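Local coordinates for maleylacetate reductase (Agrobacterium tumefaciens, PDB 3HL0), which probably catalyses the NADH-dependent reduction of maleylacetate to 3-oxoadipate, as a member of the iron-containing alcohol dehydrogenase family, at residues 118-122 with 218-222; 183-187 with 233-237; 238-242 with 328-334; 261-266 with 342-346. One frame throughout, in Å; residues are numbered along the deposited sequence.

Interaction 1. Residues 118-122 with 218-222. With NAD (nicotinamide-adenine-dinucleotide), chain D.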
# COMPACT_ATOMS: atom_id res chain seq x y z
N PRO A 118 3.86 5.34 -17.24
CA PRO A 118 3.57 4.23 -16.31
C PRO A 118 4.82 3.78 -15.60
O PRO A 118 5.87 3.69 -16.21
CB PRO A 118 3.03 3.11 -17.21
CG PRO A 118 2.77 3.73 -18.56
CD PRO A 118 3.66 4.98 -18.66
N THR A 119 4.69 3.43 -14.31
CA THR A 119 5.87 3.00 -13.55
C THR A 119 5.62 1.65 -12.89
O THR A 119 6.41 1.22 -12.06
CB THR A 119 6.28 4.06 -12.50
OG1 THR A 119 5.20 4.25 -11.56
CG2 THR A 119 6.60 5.44 -13.19
N THR A 120 4.49 1.00 -13.21
CA THR A 120 4.26 -0.40 -12.80
C THR A 120 3.86 -1.19 -14.02
O THR A 120 4.01 -0.72 -15.16
CB THR A 120 3.15 -0.57 -11.71
OG1 THR A 120 1.85 -0.33 -12.29
CG2 THR A 120 3.37 0.39 -10.52
N TYR A 121 3.36 -2.41 -13.81
CA TYR A 121 2.99 -3.29 -14.90
C TYR A 121 1.48 -3.44 -15.06
O TYR A 121 1.01 -4.31 -15.77
CB TYR A 121 3.66 -4.66 -14.70
CG TYR A 121 5.19 -4.54 -14.55
CD1 TYR A 121 5.94 -3.70 -15.41
CD2 TYR A 121 5.87 -5.23 -13.53
CE1 TYR A 121 7.32 -3.58 -15.26
CE2 TYR A 121 7.24 -5.10 -13.36
CZ TYR A 121 7.96 -4.27 -14.24
OH TYR A 121 9.32 -4.18 -14.04
N ALA A 122 0.73 -2.57 -14.42
CA ALA A 122 -0.76 -2.69 -14.41
C ALA A 122 -1.39 -2.59 -15.80
O ALA A 122 -2.41 -3.25 -16.06
CB ALA A 122 -1.37 -1.57 -13.49
N ARG A 218 14.34 -4.82 -16.90
CA ARG A 218 13.28 -3.84 -16.73
C ARG A 218 12.63 -3.45 -18.06
O ARG A 218 11.42 -3.32 -18.14
CB ARG A 218 13.74 -2.59 -15.95
CG ARG A 218 14.03 -2.87 -14.45
CD ARG A 218 12.77 -3.25 -13.66
NE ARG A 218 13.10 -3.17 -12.23
CZ ARG A 218 12.23 -3.29 -11.25
NH1 ARG A 218 10.94 -3.57 -11.49
NH2 ARG A 218 12.66 -3.12 -10.00
N GLU A 219 13.45 -3.27 -19.10
CA GLU A 219 12.88 -2.93 -20.40
C GLU A 219 11.96 -4.03 -20.89
O GLU A 219 10.84 -3.74 -21.38
CB GLU A 219 14.03 -2.67 -21.41
CG GLU A 219 14.75 -1.36 -21.13
CD GLU A 219 15.88 -1.13 -22.12
OE1 GLU A 219 16.42 -2.12 -22.65
OE2 GLU A 219 16.21 0.04 -22.37
N THR A 220 12.41 -5.27 -20.75
CA THR A 220 11.68 -6.41 -21.24
C THR A 220 10.36 -6.51 -20.46
O THR A 220 9.30 -6.73 -21.05
CB THR A 220 12.52 -7.69 -21.12
OG1 THR A 220 13.67 -7.51 -21.97
CG2 THR A 220 11.75 -8.89 -21.59
N ALA A 221 10.43 -6.34 -19.14
CA ALA A 221 9.16 -6.45 -18.38
C ALA A 221 8.18 -5.33 -18.73
O ALA A 221 6.97 -5.53 -18.78
CB ALA A 221 9.43 -6.43 -16.89
N LEU A 222 8.67 -4.11 -18.94
CA LEU A 222 7.79 -3.02 -19.28
C LEU A 222 7.14 -3.21 -20.68
O LEU A 222 5.97 -2.91 -20.89
CB LEU A 222 8.57 -1.71 -19.19
CG LEU A 222 7.72 -0.46 -19.18
CD1 LEU A 222 6.61 -0.37 -18.08
CD2 LEU A 222 8.63 0.75 -19.03
PA NAD D . -0.64 1.52 -7.55
O1A NAD D . -0.75 2.47 -8.69
O2A NAD D . -1.76 1.47 -6.57
O5B NAD D . 0.80 1.69 -6.89
C5B NAD D . 1.04 1.09 -5.61
C4B NAD D . 2.12 1.91 -4.92
O4B NAD D . 3.35 1.73 -5.62
C3B NAD D . 1.80 3.41 -4.92
O3B NAD D . 2.08 4.02 -3.64
C2B NAD D . 2.72 3.93 -5.99
O2B NAD D . 3.09 5.29 -5.80
C1B NAD D . 3.93 3.00 -5.88
N9A NAD D . 4.73 2.92 -7.14
C8A NAD D . 4.25 2.66 -8.41
N7A NAD D . 5.29 2.67 -9.27
C5A NAD D . 6.44 2.94 -8.58
C6A NAD D . 7.78 3.07 -8.97
N6A NAD D . 8.26 2.66 -10.18
N1A NAD D . 8.69 3.37 -7.97
C2A NAD D . 8.30 3.51 -6.65
N3A NAD D . 6.99 3.37 -6.26
C4A NAD D . 6.08 3.09 -7.23
O3 NAD D . -0.55 -0.02 -8.09
PN NAD D . -1.01 -0.68 -9.50
O1N NAD D . -1.07 -2.14 -9.22
O2N NAD D . -0.09 -0.14 -10.50
O5D NAD D . -2.50 -0.16 -9.77
C5D NAD D . -3.63 -0.71 -9.09
C4D NAD D . -4.83 0.17 -9.44
O4D NAD D . -4.93 0.25 -10.86
C3D NAD D . -6.12 -0.48 -8.95
O3D NAD D . -7.03 0.57 -8.60
C2D NAD D . -6.60 -1.23 -10.18
O2D NAD D . -8.00 -1.51 -10.19
C1D NAD D . -6.18 -0.27 -11.28
N1N NAD D . -6.03 -0.91 -12.58
C2N NAD D . -6.83 -0.45 -13.58
C3N NAD D . -6.73 -1.02 -14.83
C7N NAD D . -7.62 -0.42 -15.84
O7N NAD D . -7.46 -0.91 -17.08
N7N NAD D . -8.52 0.55 -15.53
C4N NAD D . -5.78 -2.05 -15.14
C5N NAD D . -4.97 -2.51 -14.10
C6N NAD D . -5.12 -1.94 -12.82
O HOH W 1 10.24 -2.43 -15.87
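Two hydrogen-bonded routes join Tyr121 to helix 215-234, and both end on its phenol oxygen. In the direct one, Arg218 NH1 donates to Tyr121 OH over 3.1 Å at 158°, and the oxygen sits at the edge of the guanidinium, in its plane. The ring and guanidinium planes are turned 42° from each other. The second route runs through a water lying in the plane of the ring, 2.7 Å from Tyr121 OH, which donates to the carbonyl O of Arg218. The same guanidinium also gives protons to Pro212 O, Leu161 O and Ser166 OG, so the arginine head is fixed from several directions.

Apolar contact lies beside this polar end. Ala221 points its methyl at the phenol, with CB 3.7 Å from Tyr121 CZ, while Leu222 CD1 comes close to Thr120 O and, more loosely, to the ring. Tyr121 CG stands beside its backbone N (chi1 -55°), which carries the ring over to the helix.

Cofactor bonds occupy the neighbouring residues. Thr119 O accepts from N6A of the NAD adenine at 3.0 Å, and Thr120 OG1 donates to the NAD phosphate oxygen O2N at 2.6 Å. Thr120 OG1 also accepts from Ala122 N at 3.3 Å, closing an ST turn.

The loop following strand 113-118 of the Rossmann-like nucleotide-binding domain therefore serves two partners: its threonines grip NAD, and its tyrosine is pinned to the C-terminal helical region. Such a division of labour is consistent with a link between the placing of the dinucleotide and that of the helices.

Interaction 2. Residues 183-187 with 233-237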
# COMPACT_ATOMS: atom_id res chain seq x y z
N ALA A 183 -10.76 -15.11 -24.72
CA ALA A 183 -11.86 -14.13 -24.80
C ALA A 183 -12.94 -14.57 -25.79
O ALA A 183 -12.64 -15.15 -26.82
CB ALA A 183 -11.31 -12.76 -25.24
N ARG A 184 -14.18 -14.23 -25.49
CA ARG A 184 -15.26 -14.53 -26.42
C ARG A 184 -15.01 -13.81 -27.75
O ARG A 184 -15.28 -14.38 -28.82
CB ARG A 184 -16.60 -14.09 -25.85
CG ARG A 184 -17.75 -14.80 -26.60
CD ARG A 184 -19.04 -14.36 -25.95
NE ARG A 184 -20.14 -15.23 -26.36
CZ ARG A 184 -21.38 -15.13 -25.86
NH1 ARG A 184 -22.32 -15.97 -26.28
NH2 ARG A 184 -21.66 -14.21 -24.95
N ASP A 185 -14.49 -12.59 -27.67
CA ASP A 185 -14.16 -11.77 -28.85
C ASP A 185 -12.65 -11.77 -29.14
O ASP A 185 -12.06 -10.74 -29.61
CB ASP A 185 -14.67 -10.34 -28.68
CG ASP A 185 -14.11 -9.64 -27.43
OD1 ASP A 185 -13.61 -10.32 -26.50
OD2 ASP A 185 -14.16 -8.38 -27.36
N ARG A 186 -12.04 -12.93 -28.90
CA ARG A 186 -10.63 -13.13 -29.19
C ARG A 186 -10.36 -12.94 -30.70
O ARG A 186 -11.20 -13.28 -31.58
CB ARG A 186 -10.18 -14.51 -28.74
CG ARG A 186 -10.89 -15.65 -29.44
CD ARG A 186 -10.53 -16.97 -28.79
NE ARG A 186 -11.37 -18.07 -29.27
CZ ARG A 186 -12.38 -18.59 -28.59
NH1 ARG A 186 -13.07 -19.59 -29.11
NH2 ARG A 186 -12.70 -18.12 -27.37
N ASN A 187 -9.17 -12.42 -31.01
CA ASN A 187 -8.79 -12.25 -32.42
C ASN A 187 -7.30 -12.58 -32.52
O ASN A 187 -6.57 -12.62 -31.51
CB ASN A 187 -9.16 -10.85 -32.92
CG ASN A 187 -8.29 -9.74 -32.34
OD1 ASN A 187 -7.10 -9.66 -32.64
ND2 ASN A 187 -8.88 -8.91 -31.52
N GLY A 233 -7.21 -3.89 -22.97
CA GLY A 233 -7.96 -2.81 -23.61
C GLY A 233 -8.86 -3.28 -24.73
O GLY A 233 -9.91 -2.67 -24.92
N ALA A 234 -8.49 -4.38 -25.40
CA ALA A 234 -9.04 -4.77 -26.74
C ALA A 234 -10.15 -5.81 -26.65
O ALA A 234 -11.13 -5.75 -27.41
CB ALA A 234 -7.95 -5.33 -27.60
N VAL A 235 -9.96 -6.82 -25.79
CA VAL A 235 -10.89 -7.95 -25.79
C VAL A 235 -11.49 -8.17 -24.39
O VAL A 235 -11.04 -7.55 -23.41
CB VAL A 235 -10.24 -9.25 -26.37
CG1 VAL A 235 -9.72 -8.96 -27.80
CG2 VAL A 235 -9.05 -9.76 -25.49
N GLY A 236 -12.51 -9.00 -24.30
CA GLY A 236 -13.23 -9.14 -23.05
C GLY A 236 -12.49 -10.10 -22.10
O GLY A 236 -12.07 -11.18 -22.49
N MSE A 237 -12.40 -9.69 -20.84
CA MSE A 237 -11.89 -10.58 -19.82
C MSE A 237 -13.03 -11.49 -19.30
O MSE A 237 -14.17 -11.46 -19.84
CB MSE A 237 -11.29 -9.73 -18.69
CG MSE A 237 -10.16 -8.78 -19.14
SE MSE A 237 -8.54 -9.66 -19.74
CE MSE A 237 -8.88 -9.69 -21.68
O HOH W 2 -14.76 -12.83 -22.98
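A type I beta turn, Ala183 to Arg186, lies in the connection between helices 163-180 and 188-210 and meets the chain where it leaves helix 215-234. Val235 is the first residue there to depart from helical backbone angles, so two interhelical connections of the C-terminal helical region are being tied together.

The polar tie is a single direct bond across the contact. Gly236 N donates to Asp185 OD1 over 2.8 Å, nearly straight at 168°, the acceptor OD1 using its syn lone pair, on the side of the other carboxylate oxygen. Asp185 CG is tucked between its own backbone N and carbonyl carbon (chi1 58°), a torsion that brings the carboxylate up to the backbone leaving the helix. A water adds a looser link: Arg184 N donates to it at 2.9 Å, and its bond to Gly236 O is weak.

Around these groups Val235 supplies the apolar filling, and its two methyls part company. Val235 CG2 rests on Ala183 CB at 3.8 Å, whereas Val235 CG1 lies 3.5 Å from Asp185 O and also approaches the amide of Asn187. Asn187 is the N-cap of helix 188-210; its OD1 accepts from Ala190 N, while ND2 remains on the valine side.

The turn itself is closed by Arg186 N donating to Ala183 O at 3.1 Å. Arg184, within the turn, makes a cation-pi contact with Trp329. Where the two backbones come close, Ala183 CB stands 3.3 Å from the carbonyl O of Gly236.

Interaction 3. Residues 238-242 with 328-334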
# COMPACT_ATOMS: atom_id res chain seq x y z
N SER A 238 -12.76 -12.32 -18.31
CA SER A 238 -13.73 -13.33 -17.91
C SER A 238 -13.53 -13.62 -16.42
O SER A 238 -13.26 -12.68 -15.66
CB SER A 238 -13.62 -14.57 -18.83
OG SER A 238 -14.66 -15.49 -18.47
N LEU A 239 -13.59 -14.89 -16.04
CA LEU A 239 -13.60 -15.29 -14.64
C LEU A 239 -12.48 -14.63 -13.81
O LEU A 239 -12.71 -14.15 -12.69
CB LEU A 239 -13.47 -16.81 -14.55
CG LEU A 239 -13.17 -17.38 -13.17
CD1 LEU A 239 -14.33 -17.09 -12.22
CD2 LEU A 239 -12.88 -18.89 -13.28
N HIS A 240 -11.26 -14.64 -14.33
CA HIS A 240 -10.18 -14.14 -13.49
C HIS A 240 -10.40 -12.70 -13.08
O HIS A 240 -10.31 -12.36 -11.89
CB HIS A 240 -8.81 -14.33 -14.13
CG HIS A 240 -7.72 -13.72 -13.30
ND1 HIS A 240 -7.15 -14.35 -12.21
CD2 HIS A 240 -7.20 -12.47 -13.34
CE1 HIS A 240 -6.28 -13.52 -11.64
NE2 HIS A 240 -6.30 -12.36 -12.30
N HIS A 241 -10.63 -11.83 -14.06
CA HIS A 241 -10.74 -10.40 -13.70
C HIS A 241 -12.04 -10.14 -12.92
O HIS A 241 -12.04 -9.30 -12.03
CB HIS A 241 -10.60 -9.51 -14.96
CG HIS A 241 -9.21 -9.54 -15.55
ND1 HIS A 241 -8.73 -10.62 -16.25
CD2 HIS A 241 -8.23 -8.61 -15.55
CE1 HIS A 241 -7.49 -10.37 -16.64
NE2 HIS A 241 -7.15 -9.16 -16.22
N LYS A 242 -13.13 -10.84 -13.26
CA LYS A 242 -14.40 -10.66 -12.50
C LYS A 242 -14.24 -11.06 -11.04
O LYS A 242 -14.64 -10.31 -10.14
CB LYS A 242 -15.51 -11.45 -13.17
CG LYS A 242 -15.88 -10.87 -14.55
CD LYS A 242 -16.79 -9.65 -14.43
CE LYS A 242 -17.54 -9.39 -15.73
NZ LYS A 242 -16.65 -8.76 -16.76
N TYR A 328 -21.85 -13.72 -16.61
CA TYR A 328 -21.03 -13.23 -17.72
C TYR A 328 -20.47 -14.44 -18.42
O TYR A 328 -20.50 -15.55 -17.87
CB TYR A 328 -19.88 -12.33 -17.22
CG TYR A 328 -19.02 -13.01 -16.17
CD1 TYR A 328 -19.28 -12.83 -14.82
CD2 TYR A 328 -17.95 -13.84 -16.54
CE1 TYR A 328 -18.52 -13.47 -13.84
CE2 TYR A 328 -17.18 -14.46 -15.59
CZ TYR A 328 -17.46 -14.28 -14.25
OH TYR A 328 -16.69 -14.90 -13.31
N TRP A 329 -19.92 -14.24 -19.61
CA TRP A 329 -19.41 -15.37 -20.40
C TRP A 329 -18.02 -15.87 -19.99
O TRP A 329 -17.12 -15.06 -19.72
CB TRP A 329 -19.41 -15.06 -21.89
CG TRP A 329 -19.27 -16.29 -22.73
CD1 TRP A 329 -20.28 -17.13 -23.14
CD2 TRP A 329 -18.07 -16.80 -23.30
NE1 TRP A 329 -19.77 -18.15 -23.91
CE2 TRP A 329 -18.41 -17.97 -24.02
CE3 TRP A 329 -16.71 -16.41 -23.24
CZ2 TRP A 329 -17.45 -18.74 -24.69
CZ3 TRP A 329 -15.77 -17.16 -23.93
CH2 TRP A 329 -16.14 -18.31 -24.64
N CYS A 330 -17.89 -17.19 -19.96
CA CYS A 330 -16.61 -17.88 -19.76
C CYS A 330 -16.66 -19.17 -20.60
O CYS A 330 -17.72 -19.81 -20.66
CB CYS A 330 -16.51 -18.23 -18.27
SG CYS A 330 -14.99 -18.97 -17.73
N PRO A 331 -15.52 -19.61 -21.17
CA PRO A 331 -15.55 -20.91 -21.90
C PRO A 331 -16.06 -22.09 -21.05
O PRO A 331 -16.64 -23.04 -21.57
CB PRO A 331 -14.08 -21.15 -22.26
CG PRO A 331 -13.49 -19.71 -22.33
CD PRO A 331 -14.18 -18.99 -21.21
N ARG A 332 -15.83 -22.03 -19.74
CA ARG A 332 -16.45 -22.94 -18.78
C ARG A 332 -17.43 -22.13 -17.96
O ARG A 332 -17.05 -21.13 -17.34
CB ARG A 332 -15.39 -23.54 -17.84
CG ARG A 332 -15.98 -24.46 -16.79
CD ARG A 332 -14.85 -25.19 -16.10
NE ARG A 332 -15.37 -26.00 -15.00
CZ ARG A 332 -14.62 -26.43 -14.01
NH1 ARG A 332 -13.31 -26.14 -13.98
NH2 ARG A 332 -15.19 -27.17 -13.04
N PRO A 333 -18.71 -22.55 -17.93
CA PRO A 333 -19.68 -21.70 -17.23
C PRO A 333 -19.34 -21.57 -15.74
O PRO A 333 -18.81 -22.51 -15.11
CB PRO A 333 -21.02 -22.44 -17.42
CG PRO A 333 -20.81 -23.21 -18.71
CD PRO A 333 -19.35 -23.63 -18.73
N ILE A 334 -19.61 -20.38 -15.21
CA ILE A 334 -19.40 -20.13 -13.81
C ILE A 334 -20.51 -20.87 -13.04
O ILE A 334 -21.72 -20.75 -13.34
CB ILE A 334 -19.46 -18.62 -13.52
CG1 ILE A 334 -18.46 -17.79 -14.36
CG2 ILE A 334 -19.34 -18.38 -12.03
CD1 ILE A 334 -17.11 -18.34 -14.57
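Ser238 and Trp329 provide the hydrogen bond of this contact, in which the start of helix 239-251 in the C-terminal helical domain is covered by the loop between helices 316-323 and 336-348. Ser238 holds the N-cap position, yet its hydroxyl is spent on the loop: OG donates to Trp329 O over 2.8 Å, in the carbonyl plane and on a lone pair, with a C=O...donor angle of 129°. Its OG lies opposite the backbone N across the CA-CB bond (chi1 -175°), turned to the loop. Glu179 accepts from the backbone N atoms of Ser238 and His240 instead, and so serves the helix start.

Aromatic contact dominates one turn further on. Lys242 runs its aliphatic chain across a face of Tyr328, the two side chains passing in opposite directions. Lys242 CG sits over the middle of the Tyr328 ring in a CH-pi contact, 3.7 Å from the centroid and 9° off the normal. A bend at chi2 lays the chain along the ring, Lys242 CE 3.9 Å from Tyr328 CG; NZ lies further off, giving at most a weak cation-pi attraction. The Ser238 hydroxyl, by contrast, lies at the edge of this ring, in its plane.

Apolar packing completes the cover. Leu239 packs against the loop, its CB 4.1 Å from Cys330 SG, and it also touches Ile339 and Leu342 of helix 336-348. One branch does double duty: Leu239 CD1 is 3.4 Å from the phenol oxygen OH of Tyr328 and 3.8 Å from Ile334 CD1.

Interaction 4. Residues 261-266 with 342-346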
# COMPACT_ATOMS: atom_id res chain seq x y z
N VAL A 261 -2.39 -14.24 -6.46
CA VAL A 261 -2.90 -15.42 -5.77
C VAL A 261 -3.90 -16.25 -6.59
O VAL A 261 -3.82 -17.49 -6.63
CB VAL A 261 -3.49 -15.04 -4.41
CG1 VAL A 261 -4.16 -16.27 -3.75
CG2 VAL A 261 -2.38 -14.55 -3.50
N LEU A 262 -4.83 -15.54 -7.23
CA LEU A 262 -5.94 -16.23 -7.92
C LEU A 262 -5.51 -16.81 -9.27
O LEU A 262 -6.11 -17.79 -9.69
CB LEU A 262 -7.15 -15.29 -8.12
CG LEU A 262 -7.95 -15.05 -6.81
CD1 LEU A 262 -9.03 -14.02 -7.11
CD2 LEU A 262 -8.53 -16.31 -6.30
N LEU A 263 -4.56 -16.15 -9.95
CA LEU A 263 -4.32 -16.46 -11.40
C LEU A 263 -4.12 -17.98 -11.70
O LEU A 263 -4.72 -18.51 -12.63
CB LEU A 263 -3.20 -15.61 -11.98
CG LEU A 263 -3.07 -15.76 -13.51
CD1 LEU A 263 -4.32 -15.35 -14.29
CD2 LEU A 263 -1.82 -15.00 -13.92
N PRO A 264 -3.34 -18.71 -10.88
CA PRO A 264 -3.16 -20.14 -11.24
C PRO A 264 -4.48 -20.93 -11.17
O PRO A 264 -4.66 -21.87 -11.93
CB PRO A 264 -2.18 -20.65 -10.17
CG PRO A 264 -1.40 -19.41 -9.76
CD PRO A 264 -2.44 -18.29 -9.79
N HIS A 265 -5.37 -20.54 -10.26
CA HIS A 265 -6.63 -21.24 -10.01
C HIS A 265 -7.68 -20.88 -11.01
O HIS A 265 -8.44 -21.75 -11.41
CB HIS A 265 -7.09 -20.89 -8.60
CG HIS A 265 -6.06 -21.24 -7.59
ND1 HIS A 265 -5.82 -22.55 -7.21
CD2 HIS A 265 -5.15 -20.48 -6.94
CE1 HIS A 265 -4.80 -22.56 -6.36
NE2 HIS A 265 -4.38 -21.32 -6.18
N THR A 266 -7.74 -19.60 -11.40
CA THR A 266 -8.75 -19.18 -12.38
C THR A 266 -8.35 -19.73 -13.74
O THR A 266 -9.23 -20.21 -14.50
CB THR A 266 -8.90 -17.64 -12.41
OG1 THR A 266 -7.61 -17.06 -12.66
CG2 THR A 266 -9.46 -17.15 -11.06
N LEU A 342 -12.71 -23.61 -6.13
CA LEU A 342 -11.60 -22.73 -6.60
C LEU A 342 -11.15 -21.82 -5.42
O LEU A 342 -9.94 -21.72 -5.13
CB LEU A 342 -12.09 -21.86 -7.78
CG LEU A 342 -11.06 -20.97 -8.53
CD1 LEU A 342 -11.72 -20.49 -9.82
CD2 LEU A 342 -10.69 -19.76 -7.70
N LEU A 343 -12.13 -21.18 -4.77
CA LEU A 343 -11.81 -20.34 -3.61
C LEU A 343 -11.13 -21.12 -2.49
O LEU A 343 -10.24 -20.59 -1.83
CB LEU A 343 -13.08 -19.60 -3.17
CG LEU A 343 -13.56 -18.53 -4.13
CD1 LEU A 343 -14.95 -18.03 -3.66
CD2 LEU A 343 -12.56 -17.36 -4.26
N GLN A 344 -11.54 -22.37 -2.27
CA GLN A 344 -10.90 -23.14 -1.24
C GLN A 344 -9.47 -23.44 -1.55
O GLN A 344 -8.63 -23.32 -0.69
CB GLN A 344 -11.66 -24.45 -1.00
CG GLN A 344 -11.26 -25.10 0.30
CD GLN A 344 -11.82 -24.39 1.49
OE1 GLN A 344 -12.95 -23.96 1.45
NE2 GLN A 344 -11.03 -24.25 2.54
N ARG A 345 -9.20 -23.81 -2.80
CA ARG A 345 -7.80 -24.03 -3.19
C ARG A 345 -6.95 -22.75 -3.07
O ARG A 345 -5.80 -22.83 -2.60
CB ARG A 345 -7.73 -24.51 -4.65
CG ARG A 345 -8.43 -25.87 -4.97
CD ARG A 345 -7.93 -27.05 -4.14
NE ARG A 345 -8.49 -27.15 -2.79
CZ ARG A 345 -9.72 -27.61 -2.53
NH1 ARG A 345 -10.13 -27.74 -1.24
NH2 ARG A 345 -10.52 -27.95 -3.54
N ALA A 346 -7.50 -21.63 -3.54
CA ALA A 346 -6.78 -20.33 -3.43
C ALA A 346 -6.61 -19.94 -1.97
O ALA A 346 -5.56 -19.46 -1.60
CB ALA A 346 -7.52 -19.25 -4.19
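Helices 255-271 and 336-348 run in largely opposed directions where they meet, the axes of segments 261-266 and 342-346 lying 9.5 Å apart at closest with 136° between their N-to-C directions. His265 fills the middle of the interface. One face of its imidazole lies against the backbone of the partner helix: Ala346 CA stands over the ring toward its rim, 3.8 Å from His265 NE2, and the Ala346 methyl adds a CH-pi contact 28° off the normal. Arg345 CB comes within 3.7 Å of His265 ND1, while the arginine's guanidinium turns away to a salt bridge with Glu348. At the ring's edge, in plane, lies Val261 O.

This is helix-to-helix packing within the all-helical C-terminal domain of the iron-containing alcohol dehydrogenases, away from the cofactor site, and no hydrogen bond crosses it. The first helix is kinked at Pro264.

Leucines flank the imidazole. Leu342 has its CG anti to the backbone N (chi1 -174°), a torsion that extends its methyls to the neighbour: CD2 is 3.9 Å from His265 CB, and CD1 reaches the His265 carbonyl and the CA of Thr266. Leu262 sets CD2 near both Ala346 and Leu342, 3.8 Å from Ala346 CB and 4.3 Å from Leu342 CD2. The Thr266 hydroxyl hydrogen-bonds to His240 ND1 of helix 239-251.

In the fold
Along the chain, interactions 1 and 2 interleave and share helix 215-234, one near its start and the other at its end, with centres 22 Å apart. Interactions 3 and 4 follow, also interleaved, with centres 14 Å apart. Interaction 1 alone joins the nucleotide-binding part, built on the parallel beta-sheet, to the helices at the NAD site; the others lie within the C-terminal helical part. Interactions 2 and 3, 12 Å apart between centres, touch where Arg184 packs on Trp329, and 3 and 4 touch through His240 and Thr266. The last three thus form a connected run of contacts through the helical part, interaction 3 in the middle, whereas interaction 1 stands apart beside the cofactor.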